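Local coordinates for D-aminopeptidase (Burkholderia sp. LK4, PDB 5TZB), which probably cleaves N-terminal residues, beta-amino acids among them, from short peptides and amides as an Ntn-type beta-aminopeptidase of peptidase family S58, at residues D150-D155 with R362-E367; G223-L228 with R240-P245; A231-G236 with D376-V381. All coordinates share one frame; numbering follows the deposited sequence.

The three contacts follow one another in a row, contact 2 in the middle. Contact 1 seats the hairpin 359-366 on the loop after strand 144-148; contacts 2 and 3 both use the long excursion between strands 213-220 and 260-266, and contact 3 fixes it to the helix 371-380. Contacts 1 and 2 have centres 16 Å apart and touch, with V366 CG2 3.6 Å from P245 CG. Contacts 2 and 3 lie 13 Å apart between centres and are joined by a probable hydrogen bond, L228 O to G236 N at 2.9 Å; both also meet the second subunit. Contacts 1 and 3 do not touch: their centres are 27 Å apart, their nearest atoms about 12 Å.

Contact 1: residues D150-D155 with R362-E367; sequences DGLLND and RGARVE
L153 and R362 approach to 5.9 Å between CA atoms, where the turn 150-155, helical in its angles at G151-L153, meets the hairpin of strands 359-361 and 364-366. R362 and G363, both at positive phi, form the type I' turn of that hairpin, and R362 reaches from it across the backbone of 151-155. Its CG lies beside the backbone N, and a bend at chi3 (67°) sets the guanidinium with one face over N154 O and D155 CA. R362 NH1 donates to L152 O at 3.1 Å with a bent N-H...O angle of 138°, from above the carbonyl plane although the oxygen stays near the guanidinium plane. G151 O lies obliquely, 3.0 Å from R362 NH1. L152 O also receives a water at 2.7 Å, which donates in turn to R362 O at 3.0 Å. L152 CG rests on A364 CB at 3.8 Å, and L153, crossing V366 at about a right angle, puts CD1 3.8 Å from V366 CG1. NH2 of R362 forms a salt bridge with D60. The charge of R362 is thus probably balanced by the D60 carboxylate and eased by backbone carbonyl oxygens, while the leucines give the strand an apolar seat.

Contact 2: residues G223-L228 with R240-P245; sequences GVREML and RHVPSP
R225 makes both direct hydrogen bonds, donating to two successive carbonyls of 240-245. R225 NH1 meets V242 O at 2.7 Å, almost straight at 172°; R225 NH2 meets P243 O at 3.0 Å and 153°. Both oxygens lie near the guanidinium plane, whereas each donor stands above the plane of its carbonyl. R225 starts with CG anti to the backbone N (chi1 180°) and then folds at chi2 and chi3, which carries the guanidinium to this edge-on position. It is also bonded to backbone oxygens: NE to H192, NH2 to E193 and NH1 to L239. F194 adds a cation-pi contact. The buried cation is therefore held by backbone carbonyl oxygens, two of them near its plane, binding together two limbs of the long loop between strands 213-220 and 260-266 of this Ntn-type hydrolase. Modest van der Waals contacts put V242 CB 3.6 Å from R225 NH1 and S244 CB 3.8 Å from R225 NH2, while S244 OG bonds E193. Among charged groups, R240 swings NH1 to 3.6 Å from E226 CB, yet stays 5.1 Å from E226 OE2, so any attraction is probably weak. E226 and R240 also pack on L32 and R387 of the second subunit.

Contact 3: residues A231-G236 with D376-V381; sequences AGYPVG and DALREV
The Y233 ring meets V381 O at its edge, in the ring plane, with CD1 3.6 Å from the oxygen. L378 CD2 comes obliquely to this ring and touches the side chain lower down, 4.0 Å from Y233 CB. W383 meets the ring edge-to-face, and Y233 of the second subunit meets it with the planes at about 75°. The hydroxyl crosses the interface: Y233 OH is hydrogen-bonded to V381 O of the second subunit, and V381 O here is hydrogen-bonded in return to Y233 OH of that subunit. One carbonyl oxygen thus borders its own tyrosine's ring edge and pairs with the neighbour's phenol. P234 follows as the centre of an inverse gamma turn, closed by V235 N to Y233 O at 2.7 Å; on either side of this bend in sequence, Y233 meets L378 and V381 while V235 meets A377. The contact therefore docks the long loop between strands 213-220 and 260-266 onto the last turn of the C-terminal helix, at the interface with the second subunit. V381, just past the helix end, wedges in beside the turn. Its CG2 lies 3.9 Å from Y233 CB and 4.2 Å from P234 CD, while CG1 stands 3.9 Å from P234 O; the proline ring and the valine run alongside each other in opposed senses. One turn earlier in the helix, V235 CG2, anti to its backbone nitrogen (chi1 58° placing CG1 between N and the carbonyl carbon), presses on A377 CB at 3.3 Å, tighter than usual for two carbons. The backbones are closest here, 5.6 Å between V235 CA and A377 CA. L378, whose CD2 end reaches the loop, also packs on I28 and W383.

Contact 1: residues D150-D155 with R362-E367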
ATOM      1  N   ASP C 150      27.523  -5.393   1.079  1.00 22.40           N
ATOM      2  CA  ASP C 150      28.753  -6.184   1.004  1.00 23.91           C
ATOM      3  C   ASP C 150      29.772  -5.788   2.079  1.00 25.72           C
ATOM      4  O   ASP C 150      30.969  -5.851   1.851  1.00 26.19           O
ATOM      5  CB  ASP C 150      29.414  -6.066  -0.385  1.00 23.10           C
ATOM      6  CG  ASP C 150      29.636  -4.612  -0.840  1.00 21.95           C
ATOM      7  OD1 ASP C 150      29.662  -3.689  -0.006  1.00 22.81           O
ATOM      8  OD2 ASP C 150      29.822  -4.395  -2.055  1.00 19.96           O
ATOM      9  N   GLY C 151      29.281  -5.381   3.246  1.00 26.63           N
ATOM     10  CA  GLY C 151      30.124  -4.869   4.318  1.00 27.84           C
ATOM     11  C   GLY C 151      31.173  -5.811   4.879  1.00 28.97           C
ATOM     12  O   GLY C 151      32.155  -5.366   5.465  1.00 30.18           O
ATOM     13  N   LEU C 152      30.985  -7.113   4.692  1.00 29.10           N
ATOM     14  CA  LEU C 152      31.931  -8.092   5.223  1.00 30.30           C
ATOM     15  C   LEU C 152      33.197  -8.204   4.372  1.00 30.84           C
ATOM     16  O   LEU C 152      34.316  -8.110   4.892  1.00 32.53           O
ATOM     17  CB  LEU C 152      31.261  -9.461   5.350  1.00 31.73           C
ATOM     18  CG  LEU C 152      32.010 -10.467   6.233  1.00 34.61           C
ATOM     19  CD1 LEU C 152      32.093  -9.999   7.689  1.00 34.28           C
ATOM     20  CD2 LEU C 152      31.333 -11.823   6.147  1.00 35.61           C
ATOM     21  N   LEU C 153      33.017  -8.391   3.067  1.00 29.45           N
ATOM     22  CA  LEU C 153      34.128  -8.575   2.142  1.00 29.62           C
ATOM     23  C   LEU C 153      34.616  -7.275   1.527  1.00 28.97           C
ATOM     24  O   LEU C 153      35.738  -7.208   1.043  1.00 29.08           O
ATOM     25  CB  LEU C 153      33.737  -9.559   1.027  1.00 29.46           C
ATOM     26  CG  LEU C 153      33.417 -10.991   1.457  1.00 28.62           C
ATOM     27  CD1 LEU C 153      32.901 -11.819   0.285  1.00 27.71           C
ATOM     28  CD2 LEU C 153      34.686 -11.623   2.040  1.00 30.20           C
ATOM     29  N   ASN C 154      33.770  -6.247   1.551  1.00 28.46           N
ATOM     30  CA  ASN C 154      34.079  -4.963   0.919  1.00 28.20           C
ATOM     31  C   ASN C 154      34.211  -3.846   1.946  1.00 27.95           C
ATOM     32  O   ASN C 154      33.522  -3.853   2.971  1.00 27.98           O
ATOM     33  CB  ASN C 154      32.986  -4.587  -0.092  1.00 27.12           C
ATOM     34  CG  ASN C 154      33.246  -3.255  -0.776  1.00 27.41           C
ATOM     35  OD1 ASN C 154      34.310  -3.044  -1.364  1.00 28.27           O
ATOM     36  ND2 ASN C 154      32.288  -2.336  -0.671  1.00 26.52           N
ATOM     37  N   ASP C 155      35.077  -2.882   1.656  1.00 28.19           N
ATOM     38  CA  ASP C 155      35.207  -1.674   2.461  1.00 28.99           C
ATOM     39  C   ASP C 155      34.033  -0.748   2.138  1.00 27.93           C
ATOM     40  O   ASP C 155      34.169   0.226   1.398  1.00 27.92           O
ATOM     41  CB  ASP C 155      36.555  -0.998   2.176  1.00 30.31           C
ATOM     42  CG  ASP C 155      36.747   0.298   2.951  1.00 31.16           C
ATOM     43  OD1 ASP C 155      36.138   0.460   4.030  1.00 30.13           O
ATOM     44  OD2 ASP C 155      37.525   1.151   2.476  1.00 32.33           O
ATOM     45  N   ARG C 362      39.428  -8.857   3.838  1.00 33.88           N
ATOM     46  CA  ARG C 362      39.248  -8.122   5.093  1.00 34.39           C
ATOM     47  C   ARG C 362      39.083  -9.084   6.269  1.00 35.42           C
ATOM     48  O   ARG C 362      38.308  -8.831   7.191  1.00 35.58           O
ATOM     49  CB  ARG C 362      38.041  -7.165   4.991  1.00 32.45           C
ATOM     50  CG  ARG C 362      38.134  -6.212   3.810  1.00 31.90           C
ATOM     51  CD  ARG C 362      36.970  -5.230   3.713  1.00 31.77           C
ATOM     52  NE  ARG C 362      36.923  -4.262   4.803  1.00 31.56           N
ATOM     53  CZ  ARG C 362      36.042  -4.293   5.797  1.00 29.48           C
ATOM     54  NH1 ARG C 362      35.127  -5.253   5.850  1.00 27.78           N
ATOM     55  NH2 ARG C 362      36.082  -3.362   6.742  1.00 29.13           N
ATOM     56  N   GLY C 363      39.792 -10.208   6.215  1.00 36.81           N
ATOM     57  CA  GLY C 363      39.785 -11.152   7.317  1.00 37.23           C
ATOM     58  C   GLY C 363      38.613 -12.112   7.324  1.00 37.02           C
ATOM     59  O   GLY C 363      38.416 -12.856   8.286  1.00 37.90           O
ATOM     60  N   ALA C 364      37.822 -12.096   6.260  1.00 36.18           N
ATOM     61  CA  ALA C 364      36.677 -12.988   6.168  1.00 36.09           C
ATOM     62  C   ALA C 364      36.833 -13.901   4.955  1.00 36.27           C
ATOM     63  O   ALA C 364      37.372 -13.496   3.919  1.00 36.80           O
ATOM     64  CB  ALA C 364      35.377 -12.191   6.091  1.00 36.10           C
ATOM     65  N   ARG C 365      36.386 -15.142   5.096  1.00 35.61           N
ATOM     66  CA  ARG C 365      36.460 -16.099   4.003  1.00 35.29           C
ATOM     67  C   ARG C 365      35.088 -16.686   3.721  1.00 33.22           C
ATOM     68  O   ARG C 365      34.371 -17.097   4.639  1.00 32.61           O
ATOM     69  CB  ARG C 365      37.458 -17.221   4.322  1.00 36.86           C
ATOM     70  N   VAL C 366      34.716 -16.708   2.450  1.00 32.11           N
ATOM     71  CA  VAL C 366      33.481 -17.358   2.068  1.00 30.56           C
ATOM     72  C   VAL C 366      33.821 -18.351   0.952  1.00 30.23           C
ATOM     73  O   VAL C 366      34.678 -18.088   0.099  1.00 30.02           O
ATOM     74  CB  VAL C 366      32.398 -16.335   1.627  1.00 26.51           C
ATOM     75  CG1 VAL C 366      32.777 -15.651   0.318  1.00 26.25           C
ATOM     76  CG2 VAL C 366      31.036 -17.003   1.498  1.00 26.24           C
ATOM     77  N   GLU C 367      33.187 -19.516   0.996  1.00 29.59           N
ATOM     78  CA  GLU C 367      33.405 -20.539  -0.018  1.00 29.82           C
ATOM     79  C   GLU C 367      32.315 -20.458  -1.071  1.00 29.08           C
ATOM     80  O   GLU C 367      31.164 -20.144  -0.758  1.00 28.00           O
ATOM     81  CB  GLU C 367      33.408 -21.939   0.598  1.00 30.44           C
ATOM     82  CG  GLU C 367      34.632 -22.257   1.426  1.00 32.00           C
ATOM     83  CD  GLU C 367      34.649 -23.700   1.912  1.00 32.92           C
ATOM     84  OE1 GLU C 367      34.212 -24.592   1.153  1.00 31.96           O
ATOM     85  OE2 GLU C 367      35.125 -23.941   3.044  1.00 34.16           O
TER
HETATM   86  O   HOH W   1      35.341  -8.331   7.426  1.00 38.98           O

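Contact 2: residues G223-L228 with R240-P245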
ATOM      1  N   GLY C 223      20.139 -14.974   3.425  1.00 20.48           N
ATOM      2  CA  GLY C 223      19.854 -16.349   3.783  1.00 20.81           C
ATOM      3  C   GLY C 223      20.811 -17.077   4.685  1.00 22.35           C
ATOM      4  O   GLY C 223      22.030 -16.868   4.664  1.00 22.21           O
ATOM      5  N   VAL C 224      20.244 -17.960   5.493  1.00 23.65           N
ATOM      6  CA  VAL C 224      21.073 -18.783   6.347  1.00 25.04           C
ATOM      7  C   VAL C 224      21.300 -20.137   5.681  1.00 23.62           C
ATOM      8  O   VAL C 224      20.484 -20.622   4.884  1.00 21.82           O
ATOM      9  CB  VAL C 224      20.453 -18.969   7.744  1.00 26.79           C
ATOM     10  CG1 VAL C 224      20.039 -17.610   8.312  1.00 26.64           C
ATOM     11  CG2 VAL C 224      19.247 -19.841   7.668  1.00 27.14           C
ATOM     12  N   ARG C 225      22.437 -20.722   6.011  1.00 23.62           N
ATOM     13  CA  ARG C 225      22.893 -21.973   5.417  1.00 24.09           C
ATOM     14  C   ARG C 225      21.841 -23.100   5.371  1.00 23.64           C
ATOM     15  O   ARG C 225      21.493 -23.589   4.284  1.00 22.34           O
ATOM     16  CB  ARG C 225      24.124 -22.458   6.188  1.00 23.55           C
ATOM     17  CG  ARG C 225      24.703 -23.758   5.675  1.00 24.23           C
ATOM     18  CD  ARG C 225      25.344 -23.615   4.293  1.00 24.09           C
ATOM     19  NE  ARG C 225      26.469 -22.678   4.259  1.00 24.69           N
ATOM     20  CZ  ARG C 225      27.669 -22.927   4.790  1.00 25.38           C
ATOM     21  NH1 ARG C 225      27.897 -24.077   5.427  1.00 25.80           N
ATOM     22  NH2 ARG C 225      28.647 -22.027   4.698  1.00 24.47           N
ATOM     23  N   GLU C 226      21.366 -23.527   6.542  1.00 23.96           N
ATOM     24  CA  GLU C 226      20.465 -24.687   6.626  1.00 25.20           C
ATOM     25  C   GLU C 226      19.201 -24.550   5.792  1.00 23.07           C
ATOM     26  O   GLU C 226      18.586 -25.553   5.460  1.00 21.55           O
ATOM     27  CB  GLU C 226      20.075 -25.025   8.075  1.00 27.89           C
ATOM     28  CG  GLU C 226      19.601 -23.862   8.917  1.00 31.10           C
ATOM     29  CD  GLU C 226      20.734 -23.114   9.605  1.00 33.81           C
ATOM     30  OE1 GLU C 226      21.820 -22.943   9.005  1.00 33.42           O
ATOM     31  OE2 GLU C 226      20.516 -22.678  10.756  1.00 35.78           O
ATOM     32  N   MET C 227      18.782 -23.317   5.507  1.00 23.08           N
ATOM     33  CA  MET C 227      17.525 -23.075   4.798  1.00 23.12           C
ATOM     34  C   MET C 227      17.635 -23.271   3.280  1.00 23.16           C
ATOM     35  O   MET C 227      16.620 -23.215   2.580  1.00 22.12           O
ATOM     36  CB  MET C 227      17.003 -21.654   5.072  1.00 23.38           C
ATOM     37  CG  MET C 227      16.502 -21.427   6.489  1.00 24.35           C
ATOM     38  SD  MET C 227      15.050 -22.371   6.955  1.00 76.91           S
ATOM     39  CE  MET C 227      14.850 -21.819   8.653  1.00 58.79           C
ATOM     40  N   LEU C 228      18.854 -23.425   2.758  1.00 23.48           N
ATOM     41  CA  LEU C 228      19.050 -23.550   1.307  1.00 24.49           C
ATOM     42  C   LEU C 228      18.269 -24.732   0.703  1.00 25.78           C
ATOM     43  O   LEU C 228      18.365 -25.861   1.192  1.00 25.09           O
ATOM     44  CB  LEU C 228      20.536 -23.710   0.978  1.00 23.83           C
ATOM     45  CG  LEU C 228      20.878 -23.911  -0.504  1.00 23.22           C
ATOM     46  CD1 LEU C 228      20.424 -22.740  -1.389  1.00 21.67           C
ATOM     47  CD2 LEU C 228      22.366 -24.223  -0.694  1.00 23.58           C
ATOM     48  N   ARG C 240      25.627 -28.055   6.359  1.00 33.63           N
ATOM     49  CA  ARG C 240      25.981 -27.257   7.526  1.00 35.16           C
ATOM     50  C   ARG C 240      27.458 -27.325   7.905  1.00 35.11           C
ATOM     51  O   ARG C 240      27.973 -26.394   8.517  1.00 35.37           O
ATOM     52  CB  ARG C 240      25.125 -27.632   8.739  1.00 37.33           C
ATOM     53  CG  ARG C 240      23.639 -27.370   8.554  1.00 39.16           C
ATOM     54  CD  ARG C 240      22.898 -27.664   9.843  1.00 41.70           C
ATOM     55  NE  ARG C 240      22.065 -28.852   9.733  1.00 44.16           N
ATOM     56  CZ  ARG C 240      20.760 -28.872   9.984  1.00 45.24           C
ATOM     57  NH1 ARG C 240      20.140 -27.770  10.393  1.00 44.47           N
ATOM     58  NH2 ARG C 240      20.080 -30.004   9.851  1.00 46.41           N
ATOM     59  N   HIS C 241      28.139 -28.405   7.538  1.00 34.59           N
ATOM     60  CA  HIS C 241      29.526 -28.619   7.970  1.00 36.02           C
ATOM     61  C   HIS C 241      30.521 -27.659   7.303  1.00 36.05           C
ATOM     62  O   HIS C 241      31.594 -27.388   7.845  1.00 37.04           O
ATOM     63  CB  HIS C 241      29.941 -30.068   7.677  1.00 36.69           C
ATOM     64  CG  HIS C 241      29.839 -30.431   6.229  1.00 37.47           C
ATOM     65  ND1 HIS C 241      28.636 -30.720   5.619  1.00 38.00           N
ATOM     66  CD2 HIS C 241      30.786 -30.540   5.267  1.00 37.93           C
ATOM     67  CE1 HIS C 241      28.845 -30.986   4.340  1.00 38.09           C
ATOM     68  NE2 HIS C 241      30.141 -30.885   4.101  1.00 38.47           N
ATOM     69  N   VAL C 242      30.176 -27.166   6.122  1.00 34.47           N
ATOM     70  CA  VAL C 242      31.064 -26.282   5.375  1.00 34.18           C
ATOM     71  C   VAL C 242      31.254 -24.962   6.136  1.00 32.83           C
ATOM     72  O   VAL C 242      30.293 -24.417   6.689  1.00 32.32           O
ATOM     73  CB  VAL C 242      30.524 -26.019   3.942  1.00 29.21           C
ATOM     74  CG1 VAL C 242      31.460 -25.118   3.167  1.00 29.06           C
ATOM     75  CG2 VAL C 242      30.371 -27.330   3.191  1.00 30.00           C
ATOM     76  N   PRO C 243      32.507 -24.484   6.230  1.00 32.67           N
ATOM     77  CA  PRO C 243      32.832 -23.211   6.894  1.00 31.92           C
ATOM     78  C   PRO C 243      31.976 -22.029   6.417  1.00 30.92           C
ATOM     79  O   PRO C 243      31.596 -21.955   5.241  1.00 29.92           O
ATOM     80  CB  PRO C 243      34.302 -23.000   6.536  1.00 32.70           C
ATOM     81  CG  PRO C 243      34.851 -24.418   6.416  1.00 33.72           C
ATOM     82  CD  PRO C 243      33.720 -25.242   5.850  1.00 33.61           C
ATOM     83  N   SER C 244      31.682 -21.111   7.336  1.00 31.12           N
ATOM     84  CA  SER C 244      30.856 -19.945   7.032  1.00 30.74           C
ATOM     85  C   SER C 244      31.577 -18.657   7.409  1.00 32.09           C
ATOM     86  O   SER C 244      32.262 -18.597   8.432  1.00 31.53           O
ATOM     87  CB  SER C 244      29.523 -20.015   7.779  1.00 29.23           C
ATOM     88  OG  SER C 244      28.805 -18.788   7.669  1.00 27.84           O
ATOM     89  N   PRO C 245      31.400 -17.603   6.592  1.00 32.95           N
ATOM     90  CA  PRO C 245      32.039 -16.327   6.932  1.00 33.76           C
ATOM     91  C   PRO C 245      31.409 -15.664   8.156  1.00 34.51           C
ATOM     92  O   PRO C 245      32.002 -14.752   8.713  1.00 35.37           O
ATOM     93  CB  PRO C 245      31.827 -15.478   5.673  1.00 31.98           C
ATOM     94  CG  PRO C 245      30.652 -16.076   4.994  1.00 31.62           C
ATOM     95  CD  PRO C 245      30.677 -17.545   5.308  1.00 32.09           C
TER

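Contact 3: residues A231-G236 with D376-V381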
ATOM      1  N   ALA C 231      15.802 -26.803  -6.307  1.00 23.37           N
ATOM      2  CA  ALA C 231      14.712 -27.531  -6.965  1.00 24.29           C
ATOM      3  C   ALA C 231      13.821 -28.178  -5.911  1.00 25.34           C
ATOM      4  O   ALA C 231      13.305 -29.280  -6.115  1.00 25.96           O
ATOM      5  CB  ALA C 231      15.239 -28.574  -7.934  1.00 23.34           C
ATOM      6  N   GLY C 232      13.703 -27.505  -4.770  1.00 25.01           N
ATOM      7  CA  GLY C 232      12.881 -27.961  -3.665  1.00 25.49           C
ATOM      8  C   GLY C 232      13.573 -28.826  -2.624  1.00 26.48           C
ATOM      9  O   GLY C 232      13.098 -28.916  -1.493  1.00 25.81           O
ATOM     10  N   TYR C 233      14.695 -29.450  -2.988  1.00 27.43           N
ATOM     11  CA  TYR C 233      15.368 -30.415  -2.106  1.00 27.25           C
ATOM     12  C   TYR C 233      16.190 -29.747  -1.012  1.00 27.22           C
ATOM     13  O   TYR C 233      16.910 -28.790  -1.278  1.00 27.95           O
ATOM     14  CB  TYR C 233      16.249 -31.353  -2.934  1.00 28.07           C
ATOM     15  CG  TYR C 233      15.439 -32.311  -3.781  1.00 27.83           C
ATOM     16  CD1 TYR C 233      15.206 -33.612  -3.355  1.00 27.92           C
ATOM     17  CD2 TYR C 233      14.895 -31.911  -4.996  1.00 27.26           C
ATOM     18  CE1 TYR C 233      14.456 -34.497  -4.121  1.00 27.13           C
ATOM     19  CE2 TYR C 233      14.140 -32.786  -5.761  1.00 27.28           C
ATOM     20  CZ  TYR C 233      13.930 -34.081  -5.313  1.00 26.93           C
ATOM     21  OH  TYR C 233      13.182 -34.958  -6.061  1.00 27.30           O
ATOM     22  N   PRO C 234      16.087 -30.259   0.229  1.00 26.70           N
ATOM     23  CA  PRO C 234      16.658 -29.596   1.414  1.00 26.67           C
ATOM     24  C   PRO C 234      18.167 -29.754   1.502  1.00 27.19           C
ATOM     25  O   PRO C 234      18.704 -30.303   2.461  1.00 27.89           O
ATOM     26  CB  PRO C 234      15.956 -30.301   2.570  1.00 25.88           C
ATOM     27  CG  PRO C 234      15.706 -31.671   2.053  1.00 25.71           C
ATOM     28  CD  PRO C 234      15.411 -31.522   0.585  1.00 26.21           C
ATOM     29  N   VAL C 235      18.841 -29.235   0.489  1.00 26.93           N
ATOM     30  CA  VAL C 235      20.274 -29.410   0.337  1.00 27.32           C
ATOM     31  C   VAL C 235      21.057 -28.700   1.449  1.00 26.77           C
ATOM     32  O   VAL C 235      22.107 -29.180   1.893  1.00 26.01           O
ATOM     33  CB  VAL C 235      20.702 -28.904  -1.075  1.00 28.64           C
ATOM     34  CG1 VAL C 235      20.317 -27.466  -1.266  1.00 26.98           C
ATOM     35  CG2 VAL C 235      22.140 -29.053  -1.296  1.00 29.99           C
ATOM     36  N   GLY C 236      20.514 -27.590   1.948  1.00 26.72           N
ATOM     37  CA  GLY C 236      21.140 -26.850   3.031  1.00 25.69           C
ATOM     38  C   GLY C 236      21.347 -27.661   4.307  1.00 26.61           C
ATOM     39  O   GLY C 236      22.315 -27.442   5.046  1.00 24.67           O
ATOM     40  N   ASP C 376      26.500 -33.584  -5.018  1.00 30.15           N
ATOM     41  CA  ASP C 376      26.558 -34.576  -3.936  1.00 30.97           C
ATOM     42  C   ASP C 376      25.466 -34.397  -2.902  1.00 29.57           C
ATOM     43  O   ASP C 376      24.896 -35.370  -2.402  1.00 28.64           O
ATOM     44  CB  ASP C 376      27.906 -34.547  -3.206  1.00 33.09           C
ATOM     45  CG  ASP C 376      29.020 -35.168  -4.013  1.00 35.69           C
ATOM     46  OD1 ASP C 376      28.718 -35.898  -4.978  1.00 35.25           O
ATOM     47  OD2 ASP C 376      30.199 -34.946  -3.659  1.00 38.18           O
ATOM     48  N   ALA C 377      25.241 -33.151  -2.515  1.00 28.53           N
ATOM     49  CA  ALA C 377      24.231 -32.861  -1.520  1.00 27.58           C
ATOM     50  C   ALA C 377      22.839 -33.175  -2.072  1.00 26.98           C
ATOM     51  O   ALA C 377      21.992 -33.689  -1.352  1.00 28.18           O
ATOM     52  CB  ALA C 377      24.346 -31.431  -1.062  1.00 27.02           C
ATOM     53  N   LEU C 378      22.602 -32.863  -3.343  1.00 27.05           N
ATOM     54  CA  LEU C 378      21.326 -33.188  -3.986  1.00 28.27           C
ATOM     55  C   LEU C 378      21.065 -34.703  -3.955  1.00 31.11           C
ATOM     56  O   LEU C 378      19.953 -35.151  -3.640  1.00 30.77           O
ATOM     57  CB  LEU C 378      21.297 -32.677  -5.427  1.00 27.75           C
ATOM     58  CG  LEU C 378      20.933 -31.193  -5.539  1.00 26.89           C
ATOM     59  CD1 LEU C 378      21.263 -30.676  -6.906  1.00 26.97           C
ATOM     60  CD2 LEU C 378      19.467 -30.981  -5.215  1.00 25.69           C
ATOM     61  N   ARG C 379      22.096 -35.488  -4.273  1.00 32.40           N
ATOM     62  CA  ARG C 379      21.947 -36.937  -4.268  1.00 32.77           C
ATOM     63  C   ARG C 379      21.648 -37.461  -2.879  1.00 31.72           C
ATOM     64  O   ARG C 379      20.759 -38.290  -2.714  1.00 31.73           O
ATOM     65  CB  ARG C 379      23.218 -37.614  -4.785  1.00 34.13           C
ATOM     66  CG  ARG C 379      23.230 -39.125  -4.565  1.00 35.22           C
ATOM     67  CD  ARG C 379      24.574 -39.728  -4.940  1.00 37.68           C
ATOM     68  NE  ARG C 379      24.577 -41.192  -4.907  1.00 38.79           N
ATOM     69  CZ  ARG C 379      24.379 -41.960  -5.975  1.00 39.65           C
ATOM     70  NH1 ARG C 379      24.404 -43.284  -5.862  1.00 39.36           N
ATOM     71  NH2 ARG C 379      24.150 -41.402  -7.157  1.00 40.50           N
ATOM     72  N   GLU C 380      22.321 -36.895  -1.883  1.00 31.64           N
ATOM     73  CA  GLU C 380      22.187 -37.311  -0.489  1.00 33.37           C
ATOM     74  C   GLU C 380      20.769 -37.173   0.050  1.00 33.79           C
ATOM     75  O   GLU C 380      20.362 -37.952   0.923  1.00 34.62           O
ATOM     76  CB  GLU C 380      23.153 -36.499   0.391  1.00 34.01           C
ATOM     77  CG  GLU C 380      23.145 -36.846   1.883  1.00 34.93           C
ATOM     78  CD  GLU C 380      24.280 -36.169   2.648  1.00 35.69           C
ATOM     79  OE1 GLU C 380      25.180 -35.590   1.999  1.00 36.00           O
ATOM     80  OE2 GLU C 380      24.264 -36.196   3.899  1.00 35.81           O
ATOM     81  N   VAL C 381      20.027 -36.189  -0.454  1.00 33.13           N
ATOM     82  CA  VAL C 381      18.645 -35.980  -0.020  1.00 33.06           C
ATOM     83  C   VAL C 381      17.621 -36.464  -1.050  1.00 32.87           C
ATOM     84  O   VAL C 381      16.453 -36.070  -1.002  1.00 33.18           O
ATOM     85  CB  VAL C 381      18.352 -34.488   0.289  1.00 27.04           C
ATOM     86  CG1 VAL C 381      19.116 -34.039   1.514  1.00 26.97           C
ATOM     87  CG2 VAL C 381      18.695 -33.616  -0.904  1.00 27.49           C
TER